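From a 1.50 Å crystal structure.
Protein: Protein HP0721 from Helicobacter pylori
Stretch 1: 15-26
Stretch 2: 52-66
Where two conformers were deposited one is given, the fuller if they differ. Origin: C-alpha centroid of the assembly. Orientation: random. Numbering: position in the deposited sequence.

Stretch 1, residues 15-26: SDEDLAKMAGVV
Stretch 2 (52-66) AFHKQLHEYATKNTD

How do the two backbones run? Residues 16-21 form a short helix, led in by S15 (chi1 p), whose OG caps D18 N at 3.1 Å. A loop follows: M22 at -92/1, A23 extended at -57/131, G24 at 87/-10, V25 at -116/-9. The second stretch is helical from its first residue, with phi/psi near -62/-43 from A52 to K63; N64 then sits at -77/-16 and T65 at -120/-10. The helix axes approach to 8.9 Å, with N-to-C directions 40° apart. The CA atoms of A20 and L57 lie 4.9 Å apart, those of K21 and Y60 5.7 Å, and those of G24 and A61 4.4 Å.

Which side chains fill the space between the stretches? A20 is a small knob among F53, Q56, L57 and Y60. Its CB lies 4.0 Å from F53 CE1 and 4.2 Å from L57 CD2 (L57 chi1 m, chi2 t). F53, chi1 t, turns its ring edge to D16, with CE1 3.3 Å from D16 O. A23 continues the apolar seam, its CB 4.0 Å from A61 CB.

What ties the loop to the long helix? N64, chi1 m, donates hydrogen bonds from ND2 to two carbonyls, K21 O in the last turn of the helix at 2.9 Å and A23 O in the loop after it at 2.8 Å, the latter nearly linear at 173°. A23 O also receives a CA-H...O contact from A61 CA at 3.3 Å.

Why is there a glycine at 24? Its positive phi would jam a CB against the preceding carbonyl, and a CB there would also crowd T65 CG2 and A61 CA.

How does the charged K21 join the contact? Its chain (m, then t throughout) lays CG over one face of the Y60 ring (chi1 m), 4.0 Å from the centroid, while NZ forms a salt bridge with E17 OE2 at 2.6 Å.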

# COMPACT_ATOMS: atom_id res chain seq x y z
N SER A 15 2.80 23.05 -16.29
CA SER A 15 3.55 22.27 -17.25
C SER A 15 3.49 20.78 -16.93
O SER A 15 3.25 20.41 -15.78
CB SER A 15 5.00 22.72 -17.29
OG SER A 15 5.68 22.39 -16.10
N ASP A 16 3.66 19.94 -17.95
CA ASP A 16 3.73 18.48 -17.74
C ASP A 16 4.78 18.15 -16.67
O ASP A 16 4.56 17.29 -15.80
CB ASP A 16 4.09 17.75 -19.04
CG ASP A 16 3.03 17.81 -20.12
OD1 ASP A 16 1.87 18.20 -19.90
OD2 ASP A 16 3.39 17.43 -21.23
N GLU A 17 5.92 18.83 -16.75
CA GLU A 17 7.03 18.67 -15.79
C GLU A 17 6.58 18.87 -14.38
O GLU A 17 6.80 18.00 -13.52
CB GLU A 17 8.14 19.68 -16.08
CG GLU A 17 9.31 19.61 -15.12
CD GLU A 17 10.49 20.49 -15.53
OE1 GLU A 17 10.52 20.97 -16.67
OE2 GLU A 17 11.41 20.68 -14.73
N ASP A 18 5.95 20.02 -14.15
CA ASP A 18 5.48 20.36 -12.83
C ASP A 18 4.36 19.45 -12.37
O ASP A 18 4.27 19.17 -11.17
CB ASP A 18 5.08 21.84 -12.75
CG ASP A 18 6.28 22.77 -12.81
OD1 ASP A 18 7.46 22.30 -12.69
OD2 ASP A 18 6.03 23.98 -12.99
N LEU A 19 3.51 18.97 -13.27
CA LEU A 19 2.49 17.99 -12.86
C LEU A 19 3.15 16.69 -12.41
O LEU A 19 2.74 16.07 -11.41
CB LEU A 19 1.52 17.66 -14.00
CG LEU A 19 0.45 18.69 -14.35
CD1 LEU A 19 -0.35 18.25 -15.58
CD2 LEU A 19 -0.49 18.99 -13.19
N ALA A 20 4.17 16.24 -13.14
CA ALA A 20 4.91 15.05 -12.70
C ALA A 20 5.58 15.24 -11.34
O ALA A 20 5.49 14.36 -10.48
CB ALA A 20 5.93 14.63 -13.73
N LYS A 21 6.20 16.39 -11.12
CA LYS A 21 6.95 16.67 -9.89
C LYS A 21 6.09 16.70 -8.62
O LYS A 21 6.60 16.49 -7.53
CB LYS A 21 7.73 17.97 -10.02
CG LYS A 21 8.95 17.81 -10.89
CD LYS A 21 9.62 19.13 -11.18
CE LYS A 21 10.95 18.86 -11.86
NZ LYS A 21 11.66 20.11 -12.16
N MET A 22 4.80 16.94 -8.78
CA MET A 22 3.88 16.99 -7.63
C MET A 22 3.25 15.62 -7.36
O MET A 22 2.45 15.49 -6.43
CB MET A 22 2.83 18.07 -7.77
CG MET A 22 1.95 17.91 -8.91
SD MET A 22 0.69 19.23 -8.98
CE MET A 22 1.65 20.60 -9.51
N ALA A 23 3.61 14.60 -8.13
CA ALA A 23 3.03 13.27 -7.89
C ALA A 23 3.32 12.81 -6.48
O ALA A 23 4.42 12.86 -5.97
CB ALA A 23 3.55 12.23 -8.88
N GLY A 24 2.26 12.36 -5.84
CA GLY A 24 2.34 11.86 -4.44
C GLY A 24 2.18 12.91 -3.36
O GLY A 24 2.04 12.57 -2.17
N VAL A 25 2.19 14.19 -3.73
CA VAL A 25 2.08 15.30 -2.78
C VAL A 25 0.84 16.14 -2.96
O VAL A 25 0.55 16.97 -2.11
CB VAL A 25 3.32 16.20 -2.81
CG1 VAL A 25 4.52 15.38 -2.55
CG2 VAL A 25 3.45 16.87 -4.06
N VAL A 26 0.09 15.91 -4.04
CA VAL A 26 -1.13 16.69 -4.30
C VAL A 26 -2.12 16.37 -3.16
O VAL A 26 -2.24 15.24 -2.76
CB VAL A 26 -1.75 16.33 -5.68
CG1 VAL A 26 -3.09 16.98 -5.90
CG2 VAL A 26 -0.80 16.70 -6.82
N ALA A 52 6.89 7.39 -21.04
CA ALA A 52 7.93 8.21 -20.39
C ALA A 52 7.36 9.06 -19.26
O ALA A 52 7.95 9.17 -18.17
CB ALA A 52 8.63 9.12 -21.40
N PHE A 53 6.22 9.65 -19.52
CA PHE A 53 5.57 10.54 -18.59
C PHE A 53 5.09 9.73 -17.38
O PHE A 53 5.26 10.13 -16.21
CB PHE A 53 4.42 11.29 -19.28
CG PHE A 53 3.74 12.31 -18.41
CD1 PHE A 53 4.46 13.38 -17.89
CD2 PHE A 53 2.38 12.21 -18.14
CE1 PHE A 53 3.84 14.33 -17.11
CE2 PHE A 53 1.75 13.19 -17.37
CZ PHE A 53 2.49 14.24 -16.86
N HIS A 54 4.49 8.59 -17.65
CA HIS A 54 4.02 7.69 -16.58
C HIS A 54 5.17 7.26 -15.71
O HIS A 54 5.04 7.22 -14.49
CB HIS A 54 3.31 6.49 -17.18
CG HIS A 54 2.23 5.94 -16.32
ND1 HIS A 54 1.12 5.31 -16.83
CD2 HIS A 54 2.07 5.98 -14.97
CE1 HIS A 54 0.34 4.94 -15.83
NE2 HIS A 54 0.89 5.33 -14.69
N LYS A 55 6.33 6.95 -16.31
CA LYS A 55 7.51 6.60 -15.54
C LYS A 55 7.93 7.74 -14.62
O LYS A 55 8.29 7.51 -13.45
CB LYS A 55 8.67 6.21 -16.47
CG LYS A 55 9.95 5.72 -15.78
CD LYS A 55 11.00 5.42 -16.88
CE LYS A 55 12.28 4.77 -16.38
NZ LYS A 55 13.33 4.85 -17.43
N GLN A 56 7.90 8.95 -15.13
CA GLN A 56 8.22 10.12 -14.31
C GLN A 56 7.25 10.29 -13.16
O GLN A 56 7.64 10.57 -12.03
CB GLN A 56 8.26 11.39 -15.15
CG GLN A 56 9.37 11.40 -16.16
CD GLN A 56 10.70 11.20 -15.49
OE1 GLN A 56 11.07 11.99 -14.62
NE2 GLN A 56 11.42 10.12 -15.84
N LEU A 57 5.97 10.03 -13.43
CA LEU A 57 4.96 10.16 -12.37
C LEU A 57 5.29 9.15 -11.26
O LEU A 57 5.26 9.48 -10.06
CB LEU A 57 3.55 9.91 -12.89
CG LEU A 57 2.88 10.98 -13.71
CD1 LEU A 57 1.61 10.38 -14.32
CD2 LEU A 57 2.58 12.18 -12.87
N HIS A 58 5.62 7.92 -11.66
CA HIS A 58 5.97 6.91 -10.68
C HIS A 58 7.24 7.29 -9.90
O HIS A 58 7.31 7.14 -8.68
CB HIS A 58 6.18 5.54 -11.36
CG HIS A 58 4.92 4.87 -11.85
ND1 HIS A 58 3.72 4.91 -11.17
CD2 HIS A 58 4.67 4.15 -12.99
CE1 HIS A 58 2.79 4.26 -11.85
NE2 HIS A 58 3.34 3.78 -12.95
N GLU A 59 8.27 7.74 -10.62
CA GLU A 59 9.53 8.12 -9.99
C GLU A 59 9.35 9.24 -9.01
O GLU A 59 9.88 9.21 -7.90
CB GLU A 59 10.59 8.45 -11.02
CG GLU A 59 10.96 7.21 -11.80
CD GLU A 59 12.09 7.43 -12.77
OE1 GLU A 59 12.49 8.59 -12.98
OE2 GLU A 59 12.58 6.42 -13.32
N TYR A 60 8.61 10.27 -9.39
CA TYR A 60 8.37 11.38 -8.47
C TYR A 60 7.47 10.97 -7.29
O TYR A 60 7.73 11.40 -6.17
CB TYR A 60 7.81 12.62 -9.21
CG TYR A 60 8.91 13.37 -9.90
CD1 TYR A 60 9.85 14.07 -9.18
CD2 TYR A 60 9.07 13.28 -11.26
CE1 TYR A 60 10.88 14.69 -9.80
CE2 TYR A 60 10.09 13.92 -11.91
CZ TYR A 60 11.01 14.61 -11.17
OH TYR A 60 12.07 15.22 -11.74
N ALA A 61 6.44 10.19 -7.53
CA ALA A 61 5.59 9.76 -6.43
C ALA A 61 6.48 9.00 -5.44
O ALA A 61 6.34 9.17 -4.24
CB ALA A 61 4.44 8.88 -6.90
N THR A 62 7.38 8.18 -5.95
CA THR A 62 8.26 7.39 -5.08
C THR A 62 9.16 8.30 -4.22
O THR A 62 9.19 8.21 -2.99
CB THR A 62 9.06 6.39 -5.91
OG1 THR A 62 8.15 5.46 -6.49
CG2 THR A 62 10.08 5.64 -5.04
N LYS A 63 9.85 9.22 -4.88
CA LYS A 63 10.75 10.14 -4.22
C LYS A 63 10.05 11.01 -3.20
O LYS A 63 10.57 11.31 -2.12
CB LYS A 63 11.41 11.03 -5.25
CG LYS A 63 12.37 10.29 -6.13
CD LYS A 63 13.15 11.26 -7.02
CE LYS A 63 12.38 11.62 -8.30
NZ LYS A 63 13.30 11.93 -9.45
N ASN A 64 8.84 11.43 -3.56
CA ASN A 64 8.08 12.36 -2.75
C ASN A 64 7.44 11.72 -1.55
O ASN A 64 7.03 12.44 -0.63
CB ASN A 64 6.97 13.04 -3.54
CG ASN A 64 7.49 14.12 -4.47
OD1 ASN A 64 8.48 14.74 -4.16
ND2 ASN A 64 6.78 14.38 -5.59
N THR A 65 7.35 10.39 -1.54
CA THR A 65 6.70 9.69 -0.43
C THR A 65 7.59 8.71 0.33
O THR A 65 7.18 8.25 1.41
CB THR A 65 5.40 8.96 -0.91
OG1 THR A 65 5.76 7.96 -1.88
CG2 THR A 65 4.41 9.96 -1.47
N ASP A 66 8.79 8.43 -0.19
CA ASP A 66 9.71 7.47 0.42
C ASP A 66 9.97 7.70 1.90
O ASP A 66 10.09 6.73 2.64
CB ASP A 66 11.09 7.47 -0.30
CG ASP A 66 11.22 6.48 -1.41
OD1 ASP A 66 10.38 5.56 -1.53
OD2 ASP A 66 12.19 6.67 -2.18